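Local coordinates for microcin B17-processing protein McbD (Escherichia coli str. K-12 substr. MG1655, PDB 6GRH) that is necessary to process the inactive microcin B17 precursor McbA into the active peptide and belongs to the YcaO cyclodehydratase family, at residues K141-R146 and F363-N368; E90-I95 and D101-H106; C166-R171 and T355-P360. The protein carries 1 engineered substitution. One frame throughout, in Å; residues are numbered along the deposited sequence. Where two conformers were deposited one is given.

Interaction 1 (K141-R146 and F363-N368); sequences KFYPDR and FLHMNN
Tyr143 reaches across to Leu364 and His365 with the far end of its ring. Its chi1 of -169° turns CG away from the backbone N and carries the phenol over, so that Tyr143 CE1 lies 3.9 Å from Leu364 CD1. Its hydroxyl nears the histidine: Tyr143 OH lies 3.4 Å from His365 CD2, at the edge of the imidazole and near its plane, while the two rings sit obliquely with planes at 71°. Tyr143 also packs on Phe92 and Ile95 of helix 82-95. Asp145 covers a face of the same imidazole with its backbone and CB. Asp145 O is 3.2 Å from His365 CD2, and Asp145 CB makes an off-centre CH-pi contact, 4.3 Å from the ring centroid. Ala371 ties the pair together, its N bonded to Asp145 OD2 and its O to His365 NE2. His365 ND1 accepts a hydrogen bond from Asn367 N at 3.2 Å, in the ring plane, so both nitrogens help fix the ring's rotation. Arg146 turns its CB away, and its NH1 and NH2 hydrogen-bond Asp132 O and Asn133 OD1. This buried loop-on-loop contact of the YcaO fold docks the chain beyond strand 350-358 onto the loop preceding strand 151-154.

Interaction 2 (E90-I95 and D101-H106); sequences EAFFQI and DEIITH
Asp101 O, at the start of the helical turn that carries Ile103 against Phe92 and Phe93, is gripped by two donors of one residue. Thr105 N reaches it at 3.2 Å and Thr105 OG1 donates to it at 3.1 Å, from opposite faces of the carbonyl plane. Across the interface the contact is apolar and centred on Ile103. With chi1 at -67°, CG1 stands anti to the carbonyl carbon and the chain extends to put CD1 on the backbone of the other helix, where Ile103 CD1 is 3.3 Å from Phe93 N. The same methyl touches both neighbouring beta carbons, at 3.8 Å from Phe92 CB and at 3.9 Å from Phe93 CB, and lies near the plane of the Phe93 ring at its edge. Ile103 CG2 instead meets the Phe92 ring obliquely, 4.2 Å from Phe92 CD2. The two helices, 82-95 and 100-105, form a helix-loop-helix unit in the YcaO chain, and Leu76 of helix 76-79 touches both Phe92 and Ile103. Arg100 of the second helix adds a cation-pi contact with Phe93 and a salt bridge to Glu90. Behind the contact, Gln94 NE2 donates to Glu90 O at 3.2 Å from above the carbonyl plane, and also hydrogen-bonds Asn375 O.

Interaction 3 (C166-R171 and T355-P360); sequences CEFMER and TKIVSP. Engineered in segment 166-171: Arg171 (natural residue Thr).
Phe168 lays one face of its ring against Ile357, and the two side chains run roughly perpendicular to each other. The methyl Ile357 CG2 sits 4.0 Å above the ring plane, displaced toward the rim on the CD1 side, where Phe168 CD1 is also 4.0 Å from the carbonyl Ile357 O. Both groups are aimed by their first torsions: Phe168 CG extends opposite its backbone N (chi1 -180°), carrying the ring toward the strand, while chi1 of -69° in Ile357 puts the branch CG2 anti to N and facing that ring. Just past the end of the strand, Ser359 CB approaches the far end of the ring obliquely, 4.4 Å from Phe168 CZ; its hydroxyl is engaged with Asn337 O and Asp361 N. Phe362 meets Phe168 edge-to-face, and Leu331 of helix 327-334 also touches it. Ile357 rests in addition on Ser164 and Leu165, one turn back along the same helix. The Glu167 carboxylate lies over one face of the guanidinium of the engineered Arg171, Arg171 NH2 being 4.0 Å from Glu167 OE1, a long pairing of charges. The buried contact is helix-on-sheet packing within the YcaO fold: helix 157-180 lies against strand 350-358 of an antiparallel sheet, between strands 151-154 and 339-347.

The three contacts form a connected run, with interaction 1 between the other two: its centre is about 13 Å from that of interaction 2 and about 14 Å from that of interaction 3. Toward interaction 2, Phe142 CE2 lies 3.3 Å from His106 CG, and Tyr143 CD1 packs 3.7 Å from Ile95 CD1. Toward interaction 3, Leu364 CD2 is 3.6 Å from Ser359 O; the chain leaving strand 350-358 serves both contacts, with two residues between their segments. Interactions 2 and 3, with centres about 22 Å apart, still meet through Ala91 CB and Pro360 CB at 3.8 Å. In sequence, interaction 2 closes first, and interaction 3 is nested within the loop closed by interaction 1.

Interaction 1 (K141-R146 and F363-N368)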
loop_
_atom_site.group_PDB
_atom_site.type_symbol
_atom_site.label_atom_id
_atom_site.label_comp_id
_atom_site.label_asym_id
_atom_site.label_seq_id
_atom_site.Cartn_x
_atom_site.Cartn_y
_atom_site.Cartn_z
ATOM N N LYS E 141 -6.360 -5.935 60.593
ATOM C CA LYS E 141 -6.126 -5.371 61.917
ATOM C C LYS E 141 -4.659 -5.560 62.361
ATOM O O LYS E 141 -4.123 -4.717 63.078
ATOM C CB LYS E 141 -7.140 -5.911 62.965
ATOM C CG LYS E 141 -7.146 -7.433 63.170
ATOM C CD LYS E 141 -8.210 -7.906 64.166
ATOM N N PHE E 142 -4.022 -6.644 61.904
ATOM C CA PHE E 142 -2.625 -6.950 62.230
ATOM C C PHE E 142 -1.617 -6.190 61.375
ATOM O O PHE E 142 -0.469 -6.035 61.770
ATOM C CB PHE E 142 -2.364 -8.463 62.085
ATOM C CG PHE E 142 -3.129 -9.301 63.072
ATOM C CD1 PHE E 142 -2.602 -9.566 64.332
ATOM C CD2 PHE E 142 -4.377 -9.814 62.752
ATOM C CE1 PHE E 142 -3.319 -10.322 65.262
ATOM C CE2 PHE E 142 -5.100 -10.570 63.677
ATOM C CZ PHE E 142 -4.574 -10.823 64.929
ATOM N N TYR E 143 -2.041 -5.749 60.196
ATOM C CA TYR E 143 -1.127 -5.230 59.177
ATOM C C TYR E 143 -1.929 -4.378 58.200
ATOM O O TYR E 143 -2.243 -4.831 57.097
ATOM C CB TYR E 143 -0.408 -6.387 58.473
ATOM C CG TYR E 143 0.735 -5.953 57.589
ATOM C CD1 TYR E 143 1.982 -5.666 58.118
ATOM C CD2 TYR E 143 0.567 -5.819 56.212
ATOM C CE1 TYR E 143 3.039 -5.262 57.300
ATOM C CE2 TYR E 143 1.606 -5.407 55.397
ATOM C CZ TYR E 143 2.843 -5.140 55.932
ATOM O OH TYR E 143 3.842 -4.729 55.094
ATOM N N PRO E 144 -2.284 -3.148 58.616
ATOM C CA PRO E 144 -3.222 -2.349 57.821
ATOM C C PRO E 144 -2.596 -1.627 56.639
ATOM O O PRO E 144 -3.320 -1.324 55.688
ATOM C CB PRO E 144 -3.780 -1.335 58.838
ATOM C CG PRO E 144 -2.702 -1.188 59.860
ATOM C CD PRO E 144 -2.013 -2.529 59.933
ATOM N N ASP E 145 -1.295 -1.348 56.706
ATOM C CA ASP E 145 -0.572 -0.625 55.654
ATOM C C ASP E 145 0.282 -1.571 54.801
ATOM O O ASP E 145 1.194 -2.212 55.304
ATOM C CB ASP E 145 0.292 0.483 56.271
ATOM C CG ASP E 145 -0.533 1.496 57.055
ATOM O OD1 ASP E 145 -1.537 1.999 56.529
ATOM O OD2 ASP E 145 -0.219 1.780 58.222
ATOM N N ARG E 146 -0.052 -1.666 53.513
ATOM C CA ARG E 146 0.613 -2.532 52.539
ATOM C C ARG E 146 1.173 -1.695 51.384
ATOM O O ARG E 146 0.664 -0.614 51.081
ATOM C CB ARG E 146 -0.408 -3.483 51.899
ATOM C CG ARG E 146 -0.920 -4.663 52.714
ATOM C CD ARG E 146 -1.979 -4.351 53.744
ATOM N NE ARG E 146 -2.917 -3.306 53.355
ATOM C CZ ARG E 146 -3.967 -3.446 52.543
ATOM N NH1 ARG E 146 -4.258 -4.613 51.960
ATOM N NH2 ARG E 146 -4.732 -2.380 52.299
ATOM N N PHE E 363 12.509 -3.460 57.153
ATOM C CA PHE E 363 11.216 -2.772 56.995
ATOM C C PHE E 363 10.251 -3.569 56.107
ATOM O O PHE E 363 10.610 -3.990 55.017
ATOM C CB PHE E 363 11.409 -1.360 56.473
ATOM C CG PHE E 363 12.122 -0.478 57.442
ATOM C CD1 PHE E 363 11.434 0.077 58.519
ATOM C CD2 PHE E 363 13.475 -0.226 57.307
ATOM C CE1 PHE E 363 12.079 0.882 59.422
ATOM C CE2 PHE E 363 14.129 0.586 58.198
ATOM C CZ PHE E 363 13.445 1.136 59.271
ATOM N N LEU E 364 9.040 -3.813 56.605
ATOM C CA LEU E 364 8.031 -4.564 55.828
ATOM C C LEU E 364 7.398 -3.728 54.719
ATOM O O LEU E 364 6.893 -4.275 53.746
ATOM C CB LEU E 364 6.948 -5.161 56.751
ATOM C CG LEU E 364 7.371 -6.457 57.450
ATOM C CD1 LEU E 364 6.367 -6.861 58.510
ATOM C CD2 LEU E 364 7.567 -7.608 56.480
ATOM N N HIS E 365 7.409 -2.417 54.869
ATOM C CA HIS E 365 6.934 -1.523 53.829
ATOM C C HIS E 365 7.596 -0.160 54.028
ATOM O O HIS E 365 8.353 0.004 54.973
ATOM C CB HIS E 365 5.402 -1.440 53.881
ATOM C CG HIS E 365 4.868 -0.913 55.171
ATOM N ND1 HIS E 365 4.915 0.421 55.504
ATOM C CD2 HIS E 365 4.224 -1.533 56.186
ATOM C CE1 HIS E 365 4.351 0.598 56.684
ATOM N NE2 HIS E 365 3.910 -0.572 57.114
ATOM N N MET E 366 7.308 0.816 53.175
ATOM C CA MET E 366 8.075 2.068 53.175
ATOM C C MET E 366 7.372 3.301 53.736
ATOM O O MET E 366 7.899 4.418 53.622
ATOM C CB MET E 366 8.617 2.353 51.763
ATOM C CG MET E 366 7.635 2.917 50.760
ATOM S SD MET E 366 8.475 3.337 49.215
ATOM C CE MET E 366 9.370 4.819 49.650
ATOM N N ASN E 367 6.201 3.117 54.335
ATOM C CA ASN E 367 5.457 4.223 54.933
ATOM C C ASN E 367 5.678 4.306 56.454
ATOM O O ASN E 367 4.935 3.708 57.223
ATOM C CB ASN E 367 3.968 4.058 54.619
ATOM C CG ASN E 367 3.125 5.192 55.158
ATOM O OD1 ASN E 367 3.646 6.214 55.610
ATOM N ND2 ASN E 367 1.805 5.019 55.103
ATOM N N ASN E 368 6.672 5.062 56.904
ATOM C CA ASN E 368 6.868 5.155 58.359
ATOM C C ASN E 368 5.924 6.190 59.044
ATOM O O ASN E 368 6.018 6.377 60.237
ATOM C CB ASN E 368 8.356 5.253 58.779
ATOM C CG ASN E 368 9.144 6.178 57.917
ATOM O OD1 ASN E 368 10.123 5.783 57.260
ATOM N ND2 ASN E 368 8.684 7.418 57.854
#

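Interaction 2 (E90-I95 and D101-H106)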
loop_
_atom_site.group_PDB
_atom_site.type_symbol
_atom_site.label_atom_id
_atom_site.label_comp_id
_atom_site.label_asym_id
_atom_site.label_seq_id
_atom_site.Cartn_x
_atom_site.Cartn_y
_atom_site.Cartn_z
ATOM N N GLU E 90 7.208 -10.558 66.262
ATOM C CA GLU E 90 7.831 -9.316 66.733
ATOM C C GLU E 90 7.595 -8.145 65.768
ATOM O O GLU E 90 7.468 -7.005 66.218
ATOM C CB GLU E 90 9.330 -9.524 67.025
ATOM C CG GLU E 90 9.620 -10.472 68.209
ATOM C CD GLU E 90 8.780 -10.187 69.447
ATOM O OE1 GLU E 90 9.001 -9.144 70.092
ATOM O OE2 GLU E 90 7.883 -10.995 69.799
ATOM N N ALA E 91 7.504 -8.419 64.463
ATOM C CA ALA E 91 7.089 -7.393 63.501
ATOM C C ALA E 91 5.635 -6.974 63.736
ATOM O O ALA E 91 5.358 -5.793 63.922
ATOM C CB ALA E 91 7.283 -7.865 62.060
ATOM N N PHE E 92 4.727 -7.946 63.748
ATOM C CA PHE E 92 3.293 -7.671 63.942
ATOM C C PHE E 92 2.990 -7.016 65.295
ATOM O O PHE E 92 2.136 -6.135 65.375
ATOM C CB PHE E 92 2.443 -8.948 63.818
ATOM C CG PHE E 92 2.282 -9.471 62.412
ATOM C CD1 PHE E 92 1.937 -8.638 61.360
ATOM C CD2 PHE E 92 2.431 -10.831 62.153
ATOM C CE1 PHE E 92 1.785 -9.142 60.069
ATOM C CE2 PHE E 92 2.272 -11.340 60.874
ATOM C CZ PHE E 92 1.945 -10.492 59.831
ATOM N N PHE E 93 3.703 -7.418 66.345
ATOM C CA PHE E 93 3.532 -6.795 67.667
ATOM C C PHE E 93 3.779 -5.276 67.667
ATOM O O PHE E 93 3.140 -4.561 68.423
ATOM C CB PHE E 93 4.415 -7.475 68.699
ATOM C CG PHE E 93 4.096 -7.094 70.119
ATOM C CD1 PHE E 93 2.957 -7.596 70.743
ATOM C CD2 PHE E 93 4.944 -6.250 70.844
ATOM C CE1 PHE E 93 2.659 -7.251 72.053
ATOM C CE2 PHE E 93 4.649 -5.903 72.157
ATOM C CZ PHE E 93 3.506 -6.408 72.762
ATOM N N GLN E 94 4.654 -4.777 66.791
ATOM C CA GLN E 94 4.870 -3.313 66.671
ATOM C C GLN E 94 3.863 -2.605 65.760
ATOM O O GLN E 94 3.675 -1.397 65.839
ATOM C CB GLN E 94 6.242 -3.032 66.091
ATOM C CG GLN E 94 7.392 -3.606 66.874
ATOM C CD GLN E 94 8.692 -3.378 66.145
ATOM O OE1 GLN E 94 9.061 -2.232 65.846
ATOM N NE2 GLN E 94 9.374 -4.464 65.816
ATOM N N ILE E 95 3.260 -3.355 64.860
ATOM C CA ILE E 95 2.442 -2.781 63.797
ATOM C C ILE E 95 1.026 -2.455 64.294
ATOM O O ILE E 95 0.524 -1.363 64.031
ATOM C CB ILE E 95 2.507 -3.690 62.551
ATOM C CG1 ILE E 95 3.953 -3.644 62.003
ATOM C CG2 ILE E 95 1.525 -3.243 61.472
ATOM C CD1 ILE E 95 4.261 -4.634 60.905
ATOM N N ASP E 101 -0.110 -12.830 72.318
ATOM C CA ASP E 101 -1.061 -13.946 72.437
ATOM C C ASP E 101 -2.059 -13.914 71.276
ATOM O O ASP E 101 -2.305 -14.951 70.639
ATOM C CB ASP E 101 -1.813 -13.916 73.782
ATOM C CG ASP E 101 -2.009 -15.312 74.400
ATOM O OD1 ASP E 101 -2.055 -16.319 73.656
ATOM O OD2 ASP E 101 -2.135 -15.391 75.650
ATOM N N GLU E 102 -2.614 -12.732 70.987
ATOM C CA GLU E 102 -3.555 -12.614 69.878
ATOM C C GLU E 102 -2.859 -12.885 68.546
ATOM O O GLU E 102 -3.441 -13.542 67.701
ATOM C CB GLU E 102 -4.292 -11.261 69.842
ATOM C CG GLU E 102 -5.353 -11.214 68.727
ATOM C CD GLU E 102 -6.377 -10.087 68.832
ATOM O OE1 GLU E 102 -6.539 -9.489 69.923
ATOM O OE2 GLU E 102 -7.044 -9.809 67.801
ATOM N N ILE E 103 -1.627 -12.398 68.382
ATOM C CA ILE E 103 -0.858 -12.613 67.149
ATOM C C ILE E 103 -0.541 -14.092 66.927
ATOM O O ILE E 103 -0.700 -14.573 65.803
ATOM C CB ILE E 103 0.443 -11.779 67.111
ATOM C CG1 ILE E 103 0.108 -10.290 67.017
ATOM C CG2 ILE E 103 1.325 -12.197 65.931
ATOM C CD1 ILE E 103 1.233 -9.372 67.419
ATOM N N ILE E 104 -0.096 -14.816 67.961
ATOM C CA ILE E 104 0.292 -16.212 67.719
ATOM C C ILE E 104 -0.878 -17.184 67.584
ATOM O O ILE E 104 -0.680 -18.275 67.049
ATOM C CB ILE E 104 1.393 -16.756 68.669
ATOM C CG1 ILE E 104 0.899 -16.963 70.106
ATOM C CG2 ILE E 104 2.638 -15.866 68.600
ATOM C CD1 ILE E 104 1.932 -17.632 70.994
ATOM N N THR E 105 -2.085 -16.804 68.018
ATOM C CA THR E 105 -3.250 -17.689 67.878
ATOM C C THR E 105 -4.117 -17.364 66.665
ATOM O O THR E 105 -4.981 -18.160 66.306
ATOM C CB THR E 105 -4.141 -17.720 69.139
ATOM O OG1 THR E 105 -4.705 -16.426 69.372
ATOM C CG2 THR E 105 -3.341 -18.155 70.370
ATOM N N HIS E 106 -3.903 -16.213 66.034
ATOM C CA HIS E 106 -4.709 -15.839 64.879
ATOM C C HIS E 106 -4.351 -16.721 63.664
ATOM O O HIS E 106 -3.174 -16.995 63.399
ATOM C CB HIS E 106 -4.519 -14.358 64.538
ATOM C CG HIS E 106 -5.401 -13.884 63.424
ATOM N ND1 HIS E 106 -6.764 -13.732 63.573
ATOM C CD2 HIS E 106 -5.120 -13.556 62.141
ATOM C CE1 HIS E 106 -7.282 -13.317 62.429
ATOM N NE2 HIS E 106 -6.306 -13.201 61.545
#

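Interaction 3 (C166-R171 and T355-P360)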
loop_
_atom_site.group_PDB
_atom_site.type_symbol
_atom_site.label_atom_id
_atom_site.label_comp_id
_atom_site.label_asym_id
_atom_site.label_seq_id
_atom_site.Cartn_x
_atom_site.Cartn_y
_atom_site.Cartn_z
ATOM N N CYS E 166 16.789 -6.285 43.893
ATOM C CA CYS E 166 17.187 -4.922 43.569
ATOM C C CYS E 166 16.237 -3.917 44.198
ATOM O O CYS E 166 16.661 -2.983 44.870
ATOM C CB CYS E 166 17.319 -4.715 42.052
ATOM S SG CYS E 166 18.793 -5.528 41.367
ATOM N N GLU E 167 14.942 -4.148 44.043
ATOM C CA GLU E 167 13.972 -3.266 44.657
ATOM C C GLU E 167 14.047 -3.281 46.183
ATOM O O GLU E 167 13.951 -2.234 46.797
ATOM C CB GLU E 167 12.547 -3.603 44.222
ATOM C CG GLU E 167 11.596 -2.484 44.572
ATOM C CD GLU E 167 10.343 -2.552 43.743
ATOM O OE1 GLU E 167 10.440 -2.240 42.526
ATOM O OE2 GLU E 167 9.292 -2.936 44.313
ATOM N N PHE E 168 14.219 -4.464 46.769
ATOM C CA PHE E 168 14.399 -4.619 48.233
ATOM C C PHE E 168 15.587 -3.797 48.709
ATOM O O PHE E 168 15.473 -3.038 49.666
ATOM C CB PHE E 168 14.606 -6.100 48.574
ATOM C CG PHE E 168 14.799 -6.393 50.045
ATOM C CD1 PHE E 168 13.705 -6.512 50.894
ATOM C CD2 PHE E 168 16.073 -6.596 50.563
ATOM C CE1 PHE E 168 13.875 -6.816 52.235
ATOM C CE2 PHE E 168 16.252 -6.895 51.914
ATOM C CZ PHE E 168 15.137 -7.014 52.745
ATOM N N MET E 169 16.724 -3.952 48.031
ATOM C CA MET E 169 17.906 -3.155 48.334
ATOM C C MET E 169 17.606 -1.666 48.214
ATOM O O MET E 169 17.979 -0.893 49.088
ATOM C CB MET E 169 19.074 -3.526 47.416
ATOM C CG MET E 169 19.931 -4.631 47.980
ATOM S SD MET E 169 20.542 -4.106 49.589
ATOM C CE MET E 169 20.192 -5.586 50.513
ATOM N N GLU E 170 16.917 -1.280 47.145
ATOM C CA GLU E 170 16.567 0.137 46.909
ATOM C C GLU E 170 15.793 0.745 48.082
ATOM O O GLU E 170 16.160 1.784 48.619
ATOM C CB GLU E 170 15.703 0.295 45.637
ATOM C CG GLU E 170 16.515 0.265 44.361
ATOM C CD GLU E 170 15.712 -0.043 43.111
ATOM O OE1 GLU E 170 14.476 0.085 43.112
ATOM O OE2 GLU E 170 16.341 -0.428 42.108
ATOM N N ARG E 171 14.711 0.073 48.461
ATOM C CA ARG E 171 13.781 0.593 49.443
ATOM C C ARG E 171 14.357 0.543 50.856
ATOM O O ARG E 171 14.224 1.514 51.607
ATOM C CB ARG E 171 12.424 -0.140 49.358
ATOM C CG ARG E 171 11.775 -0.131 47.966
ATOM C CD ARG E 171 11.437 1.275 47.498
ATOM N NE ARG E 171 10.967 1.289 46.112
ATOM C CZ ARG E 171 9.720 1.054 45.702
ATOM N NH1 ARG E 171 8.730 0.751 46.554
ATOM N NH2 ARG E 171 9.451 1.117 44.394
ATOM N N THR E 355 7.199 -12.294 41.909
ATOM C CA THR E 355 7.908 -12.539 43.160
ATOM C C THR E 355 7.822 -11.318 44.054
ATOM O O THR E 355 7.730 -10.192 43.561
ATOM C CB THR E 355 9.411 -12.839 42.951
ATOM O OG1 THR E 355 9.965 -11.857 42.079
ATOM C CG2 THR E 355 9.626 -14.221 42.366
ATOM N N LYS E 356 7.908 -11.552 45.364
ATOM C CA LYS E 356 8.121 -10.477 46.336
ATOM C C LYS E 356 9.047 -10.982 47.430
ATOM O O LYS E 356 8.810 -12.044 48.023
ATOM C CB LYS E 356 6.807 -9.987 46.948
ATOM C CG LYS E 356 6.935 -8.777 47.900
ATOM C CD LYS E 356 5.611 -8.538 48.600
ATOM C CE LYS E 356 5.611 -7.442 49.664
ATOM N NZ LYS E 356 5.607 -6.090 49.050
ATOM N N ILE E 357 10.113 -10.226 47.657
ATOM C CA ILE E 357 11.031 -10.500 48.725
ATOM C C ILE E 357 10.585 -9.729 49.950
ATOM O O ILE E 357 10.420 -8.509 49.884
ATOM C CB ILE E 357 12.493 -10.213 48.322
ATOM C CG1 ILE E 357 12.891 -11.254 47.277
ATOM C CG2 ILE E 357 13.390 -10.295 49.553
ATOM C CD1 ILE E 357 14.304 -11.208 46.795
ATOM N N VAL E 358 10.412 -10.478 51.042
ATOM C CA VAL E 358 9.838 -10.033 52.303
ATOM C C VAL E 358 10.727 -10.487 53.454
ATOM O O VAL E 358 11.111 -11.654 53.506
ATOM C CB VAL E 358 8.460 -10.693 52.571
ATOM C CG1 VAL E 358 7.895 -10.265 53.922
ATOM C CG2 VAL E 358 7.477 -10.352 51.471
ATOM N N SER E 359 11.012 -9.575 54.382
ATOM C CA SER E 359 11.655 -9.926 55.641
ATOM C C SER E 359 11.099 -9.132 56.835
ATOM O O SER E 359 11.150 -7.901 56.831
ATOM C CB SER E 359 13.157 -9.722 55.563
ATOM O OG SER E 359 13.764 -10.107 56.799
ATOM N N PRO E 360 10.603 -9.835 57.878
ATOM C CA PRO E 360 10.223 -9.123 59.127
ATOM C C PRO E 360 11.400 -8.584 59.941
ATOM O O PRO E 360 11.170 -7.885 60.924
ATOM C CB PRO E 360 9.467 -10.192 59.920
ATOM C CG PRO E 360 10.107 -11.477 59.483
ATOM C CD PRO E 360 10.420 -11.294 58.013
#